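Local coordinates for hypothetical protein yiiM (Escherichia coli, PDB 1O65) that is of unproven function but may bind molybdenum and act as an oxidoreductase on nitrogenous compounds, at residues 98-103 against 170-175; 110-115 against 207-212; 198-203 against 215-220. All coordinates share one frame; numbering follows the deposited sequence.

Contact 1 of 3, residues 98-103 against 170-175; sequences ENLSTD and APLELV
T102 turns its two side-chain branches to different tasks: OG1 hydrogen-bonds to NE2 of H71 on strand 69-73, while the methyl CG2 faces L172. With OG1 beside both the backbone N and the carbonyl carbon (chi1 60°), CG2 falls on the position anti to the carbonyl carbon, and from there it meets the tip of the leucine, T102 CG2 to L172 CD1 being 4.2 Å. The hydroxyl of this buried threonine is thus satisfied outside the contact, and what reaches L172 is hydrocarbon.

The other branch of L172 goes to L100. Its CD2 lies 4.2 Å from CD1 of L100, methyl against methyl, so the fork of L172 straddles the gap between two residues of strand 100-102 that point the same way, with S101 between them facing elsewhere. The touch is light, burying about 104 Å² summed over both sides. Even the closest alpha carbons, those of T102 and L172, are 9.3 Å apart, far too wide for paired neighbouring strands; side chains alone bridge the distance.

That distance is the one expected of strands with one strand between them: 14-21 pairs antiparallel with both 100-102 and 172-176. The pairings carry on through 115-118, 121-128, 156-160 and 69-73 back to 100-102, closing the curled sheet on itself as in the beta-barrel of MOSC domains. L100 and L172 both pack on W118 of strand 115-118 and on H71 of strand 69-73, while V17 of strand 14-21 lies against L100 and T102.

Contact 2 of 3, residues 110-115 against 207-212; sequences VYMGDI and AGLSKS
M112 and L209 approach each other slantwise, with only the ends of the two side chains meeting: CE of M112 is 3.4 Å from CD1 of L209, a tight methyl-to-methyl touch. The methionine reaches it by curling. Its CG stands anti to the carbonyl carbon, and the chain then bends at chi2 and once more at chi3 (-63°), which swings CE round to the leucine. On the other side L209 has CG anti to its backbone N, and the second torsion (62°) folds CD1 back beside CA while CD2 runs on outward. P128 and A186 also pack on M112, so its side chain is buried from several directions.

Here the barrel of the MOSC domain meets the approach to a helix of the C-terminal three-helix domain. The barrel side is a type II beta turn, Y111 to D114, closed by D114 N to Y111 O at 3.0 Å. A second bond braces it: Y111 N donates to D114 OD2 at 2.8 Å, coming in from above the carboxylate plane, while OD1 of D114 pairs with R177. G113 takes the turn's third position at a positive phi of 89°, and its lack of a side chain lets the carbonyl of A207 come close, with A207 O 3.3 Å from G113 CA. G208, next after A207 and also at positive phi, has its CA 4.5 Å from the CA of G113. Two residues on, S210 serves as N-cap of helix 211-223, its OG bonded to the backbone N of W213 and also to Q127 OE1 of barrel strand 121-128.

Contact 3 of 3, residues 198-203 against 215-220; sequences DQYHRL and RTMQKR
Segments 198-203 and 215-220 of helices 197-204 and 211-223 run roughly antiparallel, at 152°, with their axes 9.5 Å apart at closest approach and the alpha carbons of Y200 and M217 only 5.9 Å from each other. Y200 does most of the work from its helix. One face of its ring receives the aliphatic part of R220, in a CH-pi contact with R220 CD 4.1 Å from the ring centroid. The arginine crosses the ring at about a right angle, extended from CG to NE, and its guanidinium stands almost perpendicular to the ring, the planes 87° apart, with the phenol end of Y200 at the guanidinium's edge.

M217 comes to the same ring obliquely: M217 SD is 4.6 Å from the centroid of Y200 and 3.7 Å from its CD1, a Met-aromatic contact. The bend at chi2 of M217 (-63°) sets SD beside the ring, and the nearly extended last torsion carries CE over the guanidinium, 3.8 Å above the plane of R220. In sequence the two helices are neighbours, joined by a short loop into a helical hairpin, and helix 183-191 completes the three-helix domain by packing on Y200, L203 and M217.

Cut back to an alanine, Y200 would probably leave the R220 side chain without the ring it lies on and strip M217 SD of its aromatic partner, opening a gap between the helices. The guanidinium is itself held from outside, NH2 by a salt bridge to E227 and a hydrogen bond to the carbonyl of A190, while F195 meets the Y200 ring edge-to-face. One turn further along, L203 packs obliquely on M217, with L203 CD2 3.9 Å from M217 CG.

Overall arrangement
The three contacts run from the barrel to the C-terminal helices. Contact 1 lies among the barrel strands, and contact 2, its centre about 16 Å away, adjoins it directly: V175 N probably hydrogen-bonds to I115 O at 2.9 Å, and L174 CD1 packs 3.6 Å from D114 CG. Contact 2 joins the barrel to the helices, with contact 3 beyond it at about 14 Å between centres; L209 CD2 sits 3.7 Å from L203 O, and both contacts use helix 211-223. Contacts 1 and 3 lie on opposite sides of the chain's centre and do not touch, their nearest atoms being about 16 Å apart.

Contact 1 of 3, residues 98-103 against 170-175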
ATOM      1  N   GLU A  98      -5.331   0.479  -7.313  1.00 28.20           N
ATOM      2  CA  GLU A  98      -5.724  -0.234  -6.119  1.00 27.43           C
ATOM      3  C   GLU A  98      -6.758  -1.324  -6.308  1.00 26.74           C
ATOM      4  O   GLU A  98      -7.636  -1.321  -7.169  1.00 26.46           O
ATOM      5  CB  GLU A  98      -6.249   0.764  -5.066  1.00 24.92           C
ATOM      6  CG  GLU A  98      -7.546   1.445  -5.444  1.00 24.25           C
ATOM      7  CD  GLU A  98      -7.295   2.790  -6.101  1.00 29.01           C
ATOM      8  OE1 GLU A  98      -6.348   2.881  -6.905  1.00 30.37           O
ATOM      9  OE2 GLU A  98      -8.021   3.763  -5.816  1.00 28.33           O
ATOM     10  N   ASN A  99      -6.671  -2.325  -5.425  1.00 27.76           N
ATOM     11  CA  ASN A  99      -7.687  -3.376  -5.381  1.00 26.31           C
ATOM     12  C   ASN A  99      -8.727  -2.991  -4.321  1.00 26.97           C
ATOM     13  O   ASN A  99      -9.902  -3.294  -4.474  1.00 26.69           O
ATOM     14  CB  ASN A  99      -7.102  -4.720  -4.979  1.00 25.45           C
ATOM     15  CG  ASN A  99      -5.967  -5.157  -5.879  1.00 25.58           C
ATOM     16  OD1 ASN A  99      -4.831  -5.295  -5.398  1.00 24.60           O
ATOM     17  ND2 ASN A  99      -6.294  -5.382  -7.151  1.00 19.01           N
ATOM     18  N   LEU A 100      -8.239  -2.341  -3.249  1.00 25.97           N
ATOM     19  CA  LEU A 100      -9.108  -1.984  -2.134  1.00 25.82           C
ATOM     20  C   LEU A 100      -9.279  -0.479  -1.954  1.00 26.62           C
ATOM     21  O   LEU A 100      -8.318   0.259  -1.805  1.00 25.38           O
ATOM     22  CB  LEU A 100      -8.587  -2.585  -0.834  1.00 24.48           C
ATOM     23  CG  LEU A 100      -8.440  -4.106  -0.766  1.00 25.86           C
ATOM     24  CD1 LEU A 100      -7.990  -4.560   0.610  1.00 23.49           C
ATOM     25  CD2 LEU A 100      -9.733  -4.797  -1.163  1.00 25.89           C
ATOM     26  N   SER A 101     -10.540  -0.024  -1.899  1.00 27.03           N
ATOM     27  CA  SER A 101     -10.794   1.411  -1.760  1.00 27.34           C
ATOM     28  C   SER A 101     -11.680   1.657  -0.544  1.00 27.97           C
ATOM     29  O   SER A 101     -12.713   1.006  -0.403  1.00 27.52           O
ATOM     30  CB  SER A 101     -11.410   1.979  -3.021  1.00 25.57           C
ATOM     31  OG  SER A 101     -11.775   3.341  -2.853  1.00 29.42           O
ATOM     32  N   THR A 102     -11.278   2.566   0.338  1.00 26.69           N
ATOM     33  CA  THR A 102     -11.971   2.894   1.550  1.00 26.31           C
ATOM     34  C   THR A 102     -11.882   4.367   1.994  1.00 27.14           C
ATOM     35  O   THR A 102     -11.154   5.206   1.476  1.00 27.04           O
ATOM     36  CB  THR A 102     -11.284   2.182   2.761  1.00 24.60           C
ATOM     37  OG1 THR A 102      -9.929   2.660   2.801  1.00 23.36           O
ATOM     38  CG2 THR A 102     -11.346   0.687   2.740  1.00 24.29           C
ATOM     39  N   ASP A 103     -12.572   4.627   3.099  1.00 28.05           N
ATOM     40  CA  ASP A 103     -12.522   5.868   3.847  1.00 27.83           C
ATOM     41  C   ASP A 103     -12.069   5.456   5.274  1.00 26.89           C
ATOM     42  O   ASP A 103     -12.274   4.280   5.596  1.00 27.75           O
ATOM     43  CB  ASP A 103     -13.855   6.557   4.032  1.00 32.47           C
ATOM     44  CG  ASP A 103     -14.407   7.246   2.805  1.00 35.46           C
ATOM     45  OD1 ASP A 103     -13.828   8.237   2.325  1.00 37.79           O
ATOM     46  OD2 ASP A 103     -15.470   6.762   2.357  1.00 35.77           O
ATOM     47  N   ALA A 170     -18.245  -7.678   2.633  1.00 34.79           N
ATOM     48  CA  ALA A 170     -17.540  -7.856   3.894  1.00 31.20           C
ATOM     49  C   ALA A 170     -16.546  -6.715   4.128  1.00 29.45           C
ATOM     50  O   ALA A 170     -15.687  -6.442   3.285  1.00 28.22           O
ATOM     51  CB  ALA A 170     -16.765  -9.174   3.865  1.00 32.75           C
ATOM     52  N   PRO A 171     -16.608  -6.089   5.291  1.00 27.31           N
ATOM     53  CA  PRO A 171     -15.708  -5.030   5.667  1.00 27.03           C
ATOM     54  C   PRO A 171     -14.341  -5.512   6.147  1.00 27.43           C
ATOM     55  O   PRO A 171     -14.181  -6.670   6.532  1.00 26.70           O
ATOM     56  CB  PRO A 171     -16.414  -4.388   6.879  1.00 26.66           C
ATOM     57  CG  PRO A 171     -17.136  -5.529   7.512  1.00 27.24           C
ATOM     58  CD  PRO A 171     -17.598  -6.391   6.354  1.00 27.50           C
ATOM     59  N   LEU A 172     -13.328  -4.639   6.037  1.00 27.19           N
ATOM     60  CA  LEU A 172     -12.014  -4.962   6.596  1.00 27.41           C
ATOM     61  C   LEU A 172     -12.113  -4.802   8.121  1.00 26.44           C
ATOM     62  O   LEU A 172     -12.620  -3.787   8.591  1.00 25.95           O
ATOM     63  CB  LEU A 172     -10.913  -4.014   6.114  1.00 25.53           C
ATOM     64  CG  LEU A 172     -10.757  -3.870   4.607  1.00 27.13           C
ATOM     65  CD1 LEU A 172      -9.638  -2.883   4.288  1.00 25.14           C
ATOM     66  CD2 LEU A 172     -10.487  -5.233   3.967  1.00 23.73           C
ATOM     67  N   GLU A 173     -11.688  -5.812   8.855  1.00 26.96           N
ATOM     68  CA  GLU A 173     -11.755  -5.743  10.319  1.00 25.45           C
ATOM     69  C   GLU A 173     -10.351  -5.884  10.905  1.00 25.13           C
ATOM     70  O   GLU A 173      -9.709  -6.935  10.794  1.00 24.22           O
ATOM     71  CB  GLU A 173     -12.645  -6.841  10.884  1.00 25.34           C
ATOM     72  CG  GLU A 173     -13.975  -7.082  10.185  1.00 29.41           C
ATOM     73  CD  GLU A 173     -14.543  -8.458  10.468  1.00 31.14           C
ATOM     74  OE1 GLU A 173     -15.023  -8.672  11.596  1.00 32.00           O
ATOM     75  OE2 GLU A 173     -14.486  -9.364   9.609  1.00 34.32           O
ATOM     76  N   LEU A 174      -9.903  -4.836  11.587  1.00 24.04           N
ATOM     77  CA  LEU A 174      -8.571  -4.906  12.188  1.00 23.19           C
ATOM     78  C   LEU A 174      -8.607  -5.884  13.351  1.00 21.62           C
ATOM     79  O   LEU A 174      -9.389  -5.705  14.282  1.00 20.18           O
ATOM     80  CB  LEU A 174      -8.113  -3.501  12.597  1.00 24.37           C
ATOM     81  CG  LEU A 174      -6.773  -3.483  13.360  1.00 27.26           C
ATOM     82  CD1 LEU A 174      -5.617  -3.593  12.376  1.00 24.78           C
ATOM     83  CD2 LEU A 174      -6.676  -2.253  14.253  1.00 23.36           C
ATOM     84  N   VAL A 175      -7.719  -6.870  13.362  1.00 21.15           N
ATOM     85  CA  VAL A 175      -7.718  -7.870  14.434  1.00 20.75           C
ATOM     86  C   VAL A 175      -6.446  -7.877  15.227  1.00 20.06           C
ATOM     87  O   VAL A 175      -6.481  -8.177  16.433  1.00 19.43           O
ATOM     88  CB  VAL A 175      -8.096  -9.268  13.907  1.00 24.79           C
ATOM     89  CG1 VAL A 175      -7.342  -9.641  12.631  1.00 24.61           C
ATOM     90  CG2 VAL A 175      -7.793 -10.317  14.965  1.00 30.72           C
TER

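Contact 2 of 3, residues 110-115 against 207-212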
ATOM      1  N   VAL A 110      -2.631   3.440   9.774  1.00 21.98           N
ATOM      2  CA  VAL A 110      -2.439   2.036   9.396  1.00 23.13           C
ATOM      3  C   VAL A 110      -0.997   1.667   9.769  1.00 22.56           C
ATOM      4  O   VAL A 110      -0.070   2.392   9.406  1.00 21.86           O
ATOM      5  CB  VAL A 110      -2.759   1.775   7.929  1.00 24.24           C
ATOM      6  CG1 VAL A 110      -2.298   0.411   7.438  1.00 23.89           C
ATOM      7  CG2 VAL A 110      -4.283   1.849   7.738  1.00 25.67           C
ATOM      8  N   TYR A 111      -0.818   0.615  10.557  1.00 21.31           N
ATOM      9  CA  TYR A 111       0.524   0.234  10.981  1.00 21.41           C
ATOM     10  C   TYR A 111       1.082  -0.961  10.213  1.00 21.22           C
ATOM     11  O   TYR A 111       0.352  -1.870   9.791  1.00 19.31           O
ATOM     12  CB  TYR A 111       0.506  -0.078  12.486  1.00 23.11           C
ATOM     13  CG  TYR A 111       0.360   1.148  13.377  1.00 27.00           C
ATOM     14  CD1 TYR A 111      -0.835   1.858  13.389  1.00 26.66           C
ATOM     15  CD2 TYR A 111       1.399   1.606  14.180  1.00 28.24           C
ATOM     16  CE1 TYR A 111      -1.009   2.964  14.177  1.00 28.39           C
ATOM     17  CE2 TYR A 111       1.225   2.732  14.977  1.00 30.60           C
ATOM     18  CZ  TYR A 111       0.021   3.407  14.966  1.00 30.76           C
ATOM     19  OH  TYR A 111      -0.177   4.535  15.725  1.00 33.84           O
ATOM     20  N   MET A 112       2.408  -0.984  10.073  1.00 20.40           N
ATOM     21  CA  MET A 112       3.093  -2.106   9.410  1.00 18.20           C
ATOM     22  C   MET A 112       2.794  -3.374  10.200  1.00 17.34           C
ATOM     23  O   MET A 112       2.896  -3.320  11.421  1.00 17.90           O
ATOM     24  CB  MET A 112       4.601  -1.875   9.451  1.00 17.39           C
ATOM     25  CG  MET A 112       5.044  -0.609   8.721  1.00 17.43           C
ATOM     26  SD  MET A 112       4.705  -0.670   6.947  1.00 16.60           S
ATOM     27  CE  MET A 112       5.738  -2.041   6.488  1.00 15.45           C
ATOM     28  N   GLY A 113       2.439  -4.461   9.550  1.00 16.90           N
ATOM     29  CA  GLY A 113       2.122  -5.709  10.213  1.00 16.95           C
ATOM     30  C   GLY A 113       0.641  -5.778  10.588  1.00 18.40           C
ATOM     31  O   GLY A 113       0.234  -6.809  11.133  1.00 20.59           O
ATOM     32  N   ASP A 114      -0.138  -4.738  10.360  1.00 17.51           N
ATOM     33  CA  ASP A 114      -1.550  -4.828  10.771  1.00 20.65           C
ATOM     34  C   ASP A 114      -2.169  -6.031  10.063  1.00 20.56           C
ATOM     35  O   ASP A 114      -1.887  -6.286   8.889  1.00 20.78           O
ATOM     36  CB  ASP A 114      -2.376  -3.585  10.543  1.00 19.77           C
ATOM     37  CG  ASP A 114      -2.260  -2.477  11.560  1.00 22.05           C
ATOM     38  OD1 ASP A 114      -1.819  -2.641  12.722  1.00 19.33           O
ATOM     39  OD2 ASP A 114      -2.657  -1.337  11.177  1.00 24.23           O
ATOM     40  N   ILE A 115      -2.932  -6.793  10.833  1.00 20.72           N
ATOM     41  CA  ILE A 115      -3.597  -7.964  10.283  1.00 20.61           C
ATOM     42  C   ILE A 115      -5.107  -7.693  10.346  1.00 21.89           C
ATOM     43  O   ILE A 115      -5.644  -7.383  11.409  1.00 20.63           O
ATOM     44  CB  ILE A 115      -3.271  -9.260  11.004  1.00 20.13           C
ATOM     45  CG1 ILE A 115      -1.778  -9.594  10.883  1.00 20.37           C
ATOM     46  CG2 ILE A 115      -4.119 -10.430  10.474  1.00 17.64           C
ATOM     47  CD1 ILE A 115      -1.320 -10.633  11.893  1.00 17.55           C
ATOM     48  N   ALA A 207       6.915  -6.238  12.275  1.00 24.21           N
ATOM     49  CA  ALA A 207       6.344  -7.493  11.824  1.00 25.08           C
ATOM     50  C   ALA A 207       5.753  -7.334  10.409  1.00 25.29           C
ATOM     51  O   ALA A 207       5.386  -6.228  10.021  1.00 22.80           O
ATOM     52  CB  ALA A 207       5.230  -7.877  12.805  1.00 24.14           C
ATOM     53  N   GLY A 208       5.748  -8.418   9.630  1.00 24.09           N
ATOM     54  CA  GLY A 208       5.141  -8.472   8.327  1.00 23.34           C
ATOM     55  C   GLY A 208       5.797  -7.793   7.149  1.00 22.42           C
ATOM     56  O   GLY A 208       5.242  -7.748   6.042  1.00 20.96           O
ATOM     57  N   LEU A 209       6.947  -7.164   7.331  1.00 21.66           N
ATOM     58  CA  LEU A 209       7.647  -6.423   6.328  1.00 21.19           C
ATOM     59  C   LEU A 209       7.931  -7.273   5.088  1.00 22.59           C
ATOM     60  O   LEU A 209       8.381  -8.415   5.193  1.00 20.81           O
ATOM     61  CB  LEU A 209       8.959  -5.841   6.897  1.00 18.74           C
ATOM     62  CG  LEU A 209       9.618  -4.795   5.982  1.00 18.74           C
ATOM     63  CD1 LEU A 209       8.689  -3.590   5.801  1.00 18.26           C
ATOM     64  CD2 LEU A 209      10.967  -4.359   6.483  1.00 17.18           C
ATOM     65  N   SER A 210       7.631  -6.704   3.915  1.00 21.47           N
ATOM     66  CA  SER A 210       7.889  -7.461   2.684  1.00 24.35           C
ATOM     67  C   SER A 210       9.388  -7.746   2.541  1.00 23.56           C
ATOM     68  O   SER A 210      10.226  -6.916   2.936  1.00 23.14           O
ATOM     69  CB  SER A 210       7.400  -6.681   1.464  1.00 21.78           C
ATOM     70  OG  SER A 210       8.220  -5.535   1.309  1.00 27.38           O
ATOM     71  N   LYS A 211       9.703  -8.850   1.885  1.00 23.72           N
ATOM     72  CA  LYS A 211      11.089  -9.284   1.692  1.00 23.10           C
ATOM     73  C   LYS A 211      11.889  -8.218   0.961  1.00 20.74           C
ATOM     74  O   LYS A 211      13.025  -7.901   1.345  1.00 21.00           O
ATOM     75  CB  LYS A 211      11.186 -10.612   0.956  1.00 24.51           C
ATOM     76  CG  LYS A 211      10.634 -11.801   1.733  1.00 29.93           C
ATOM     77  CD  LYS A 211      10.949 -13.078   0.950  1.00 35.82           C
ATOM     78  CE  LYS A 211      10.674 -14.324   1.762  1.00 42.47           C
ATOM     79  NZ  LYS A 211       9.511 -14.166   2.702  1.00 45.21           N
ATOM     80  N   SER A 212      11.261  -7.603  -0.020  1.00 19.02           N
ATOM     81  CA  SER A 212      11.935  -6.551  -0.782  1.00 19.90           C
ATOM     82  C   SER A 212      12.223  -5.339   0.105  1.00 19.70           C
ATOM     83  O   SER A 212      13.275  -4.722  -0.018  1.00 17.51           O
ATOM     84  CB  SER A 212      11.097  -6.185  -1.999  1.00 17.75           C
ATOM     85  OG  SER A 212      10.066  -5.315  -1.622  1.00 20.14           O
TER

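Contact 3 of 3, residues 198-203 against 215-220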
ATOM      1  N   ASP A 198      19.737   3.580  12.973  1.00 28.90           N
ATOM      2  CA  ASP A 198      18.786   3.247  14.008  1.00 28.75           C
ATOM      3  C   ASP A 198      17.359   3.144  13.459  1.00 27.17           C
ATOM      4  O   ASP A 198      16.593   2.264  13.824  1.00 25.20           O
ATOM      5  CB  ASP A 198      18.817   4.245  15.161  1.00 33.75           C
ATOM      6  CG  ASP A 198      20.017   4.137  16.065  1.00 36.67           C
ATOM      7  OD1 ASP A 198      20.690   3.085  16.100  1.00 38.84           O
ATOM      8  OD2 ASP A 198      20.284   5.126  16.793  1.00 40.07           O
ATOM      9  N   GLN A 199      17.009   4.083  12.608  1.00 26.17           N
ATOM     10  CA  GLN A 199      15.707   4.111  11.952  1.00 26.03           C
ATOM     11  C   GLN A 199      15.581   2.890  11.045  1.00 25.13           C
ATOM     12  O   GLN A 199      14.511   2.261  11.031  1.00 23.84           O
ATOM     13  CB  GLN A 199      15.548   5.422  11.213  1.00 30.80           C
ATOM     14  CG  GLN A 199      14.200   6.081  11.245  1.00 40.39           C
ATOM     15  CD  GLN A 199      13.670   6.357  12.632  1.00 44.83           C
ATOM     16  OE1 GLN A 199      12.512   6.089  12.934  1.00 47.23           O
ATOM     17  NE2 GLN A 199      14.529   6.859  13.506  1.00 48.46           N
ATOM     18  N   TYR A 200      16.662   2.504  10.351  1.00 22.21           N
ATOM     19  CA  TYR A 200      16.613   1.307   9.521  1.00 21.89           C
ATOM     20  C   TYR A 200      16.466   0.071  10.404  1.00 22.24           C
ATOM     21  O   TYR A 200      15.692  -0.842  10.094  1.00 21.19           O
ATOM     22  CB  TYR A 200      17.810   1.154   8.572  1.00 20.37           C
ATOM     23  CG  TYR A 200      18.004   2.388   7.708  1.00 21.01           C
ATOM     24  CD1 TYR A 200      16.891   3.052   7.184  1.00 21.35           C
ATOM     25  CD2 TYR A 200      19.244   2.897   7.420  1.00 19.28           C
ATOM     26  CE1 TYR A 200      17.010   4.193   6.435  1.00 21.43           C
ATOM     27  CE2 TYR A 200      19.383   4.036   6.645  1.00 19.70           C
ATOM     28  CZ  TYR A 200      18.273   4.675   6.156  1.00 21.12           C
ATOM     29  OH  TYR A 200      18.395   5.802   5.395  1.00 21.53           O
ATOM     30  N   HIS A 201      17.124   0.066  11.575  1.00 20.55           N
ATOM     31  CA  HIS A 201      16.968  -1.112  12.442  1.00 21.92           C
ATOM     32  C   HIS A 201      15.510  -1.206  12.911  1.00 21.41           C
ATOM     33  O   HIS A 201      14.902  -2.265  12.995  1.00 19.80           O
ATOM     34  CB  HIS A 201      17.928  -1.062  13.619  1.00 21.47           C
ATOM     35  CG  HIS A 201      17.784  -2.176  14.606  1.00 22.16           C
ATOM     36  ND1 HIS A 201      17.002  -2.033  15.747  1.00 26.86           N
ATOM     37  CD2 HIS A 201      18.283  -3.414  14.663  1.00 19.71           C
ATOM     38  CE1 HIS A 201      17.052  -3.159  16.463  1.00 22.84           C
ATOM     39  NE2 HIS A 201      17.817  -4.006  15.811  1.00 22.53           N
ATOM     40  N   ARG A 202      14.942  -0.050  13.189  1.00 20.05           N
ATOM     41  CA  ARG A 202      13.556   0.015  13.644  1.00 22.76           C
ATOM     42  C   ARG A 202      12.590  -0.478  12.578  1.00 21.84           C
ATOM     43  O   ARG A 202      11.725  -1.305  12.875  1.00 20.96           O
ATOM     44  CB  ARG A 202      13.290   1.427  14.145  1.00 21.85           C
ATOM     45  CG  ARG A 202      11.884   1.945  14.007  1.00 25.28           C
ATOM     46  CD  ARG A 202      11.757   3.200  14.918  1.00 25.93           C
ATOM     47  NE  ARG A 202      10.416   3.203  15.468  1.00 25.80           N
ATOM     48  CZ  ARG A 202       9.393   3.835  14.939  1.00 29.08           C
ATOM     49  NH1 ARG A 202       9.641   4.532  13.822  1.00 28.75           N
ATOM     50  NH2 ARG A 202       8.204   3.774  15.558  1.00 24.59           N
ATOM     51  N   LEU A 203      12.740  -0.082  11.315  1.00 21.31           N
ATOM     52  CA  LEU A 203      11.848  -0.522  10.257  1.00 20.40           C
ATOM     53  C   LEU A 203      11.987  -2.014  10.017  1.00 18.83           C
ATOM     54  O   LEU A 203      10.986  -2.733   9.845  1.00 20.18           O
ATOM     55  CB  LEU A 203      11.995   0.257   8.953  1.00 21.38           C
ATOM     56  CG  LEU A 203      11.095  -0.193   7.783  1.00 25.31           C
ATOM     57  CD1 LEU A 203       9.620  -0.198   8.155  1.00 20.81           C
ATOM     58  CD2 LEU A 203      11.291   0.742   6.584  1.00 23.03           C
ATOM     59  N   ARG A 215      15.180  -6.333   2.340  1.00 23.08           N
ATOM     60  CA  ARG A 215      16.369  -6.289   1.513  1.00 23.41           C
ATOM     61  C   ARG A 215      16.888  -4.871   1.344  1.00 21.98           C
ATOM     62  O   ARG A 215      18.046  -4.582   1.659  1.00 22.44           O
ATOM     63  CB  ARG A 215      16.039  -6.908   0.138  1.00 26.31           C
ATOM     64  CG  ARG A 215      17.208  -6.880  -0.821  1.00 30.80           C
ATOM     65  CD  ARG A 215      16.834  -7.371  -2.198  1.00 32.94           C
ATOM     66  NE  ARG A 215      17.957  -7.732  -2.997  1.00 39.41           N
ATOM     67  CZ  ARG A 215      19.021  -7.113  -3.428  1.00 42.49           C
ATOM     68  NH1 ARG A 215      19.251  -5.835  -3.135  1.00 43.38           N
ATOM     69  NH2 ARG A 215      19.895  -7.796  -4.187  1.00 41.37           N
ATOM     70  N   THR A 216      16.038  -3.937   0.918  1.00 20.31           N
ATOM     71  CA  THR A 216      16.481  -2.551   0.735  1.00 19.85           C
ATOM     72  C   THR A 216      17.063  -1.985   2.028  1.00 20.30           C
ATOM     73  O   THR A 216      18.134  -1.374   2.058  1.00 19.43           O
ATOM     74  CB  THR A 216      15.304  -1.661   0.320  1.00 17.74           C
ATOM     75  OG1 THR A 216      14.780  -2.171  -0.907  1.00 19.51           O
ATOM     76  CG2 THR A 216      15.707  -0.202   0.159  1.00 17.37           C
ATOM     77  N   MET A 217      16.289  -2.168   3.107  1.00 19.63           N
ATOM     78  CA  MET A 217      16.755  -1.611   4.384  1.00 20.94           C
ATOM     79  C   MET A 217      18.014  -2.308   4.822  1.00 19.51           C
ATOM     80  O   MET A 217      18.956  -1.615   5.209  1.00 20.16           O
ATOM     81  CB  MET A 217      15.665  -1.575   5.446  1.00 19.10           C
ATOM     82  CG  MET A 217      14.486  -0.730   4.981  1.00 19.61           C
ATOM     83  SD  MET A 217      14.968   0.994   4.721  1.00 19.93           S
ATOM     84  CE  MET A 217      13.764   1.504   3.507  1.00 16.52           C
ATOM     85  N   GLN A 218      18.078  -3.640   4.676  1.00 19.83           N
ATOM     86  CA  GLN A 218      19.344  -4.292   5.075  1.00 19.97           C
ATOM     87  C   GLN A 218      20.497  -3.815   4.192  1.00 19.89           C
ATOM     88  O   GLN A 218      21.613  -3.610   4.680  1.00 18.05           O
ATOM     89  CB  GLN A 218      19.222  -5.807   5.032  1.00 21.22           C
ATOM     90  CG  GLN A 218      20.469  -6.536   5.530  1.00 23.58           C
ATOM     91  CD  GLN A 218      20.768  -6.300   6.990  1.00 26.10           C
ATOM     92  OE1 GLN A 218      20.084  -6.745   7.925  1.00 24.93           O
ATOM     93  NE2 GLN A 218      21.856  -5.572   7.238  1.00 27.33           N
ATOM     94  N   LYS A 219      20.257  -3.629   2.874  1.00 19.33           N
ATOM     95  CA  LYS A 219      21.333  -3.121   2.024  1.00 21.93           C
ATOM     96  C   LYS A 219      21.798  -1.741   2.497  1.00 21.18           C
ATOM     97  O   LYS A 219      23.000  -1.463   2.392  1.00 22.54           O
ATOM     98  CB  LYS A 219      21.049  -3.045   0.541  1.00 20.77           C
ATOM     99  CG  LYS A 219      20.831  -4.375  -0.160  1.00 24.25           C
ATOM    100  CD  LYS A 219      21.974  -5.319   0.098  1.00 27.21           C
ATOM    101  CE  LYS A 219      21.925  -6.546  -0.824  1.00 30.28           C
ATOM    102  NZ  LYS A 219      23.127  -7.392  -0.537  1.00 30.41           N
ATOM    103  N   ARG A 220      20.893  -0.912   3.016  1.00 19.93           N
ATOM    104  CA  ARG A 220      21.364   0.402   3.468  1.00 20.90           C
ATOM    105  C   ARG A 220      22.272   0.284   4.691  1.00 20.81           C
ATOM    106  O   ARG A 220      23.272   1.006   4.750  1.00 18.54           O
ATOM    107  CB  ARG A 220      20.193   1.335   3.783  1.00 20.13           C
ATOM    108  CG  ARG A 220      19.437   1.747   2.499  1.00 20.63           C
ATOM    109  CD  ARG A 220      18.275   2.647   2.954  1.00 21.64           C
ATOM    110  NE  ARG A 220      17.337   2.906   1.881  1.00 21.36           N
ATOM    111  CZ  ARG A 220      16.377   3.822   1.966  1.00 21.52           C
ATOM    112  NH1 ARG A 220      16.271   4.541   3.087  1.00 20.94           N
ATOM    113  NH2 ARG A 220      15.567   4.014   0.945  1.00 19.50           N
TER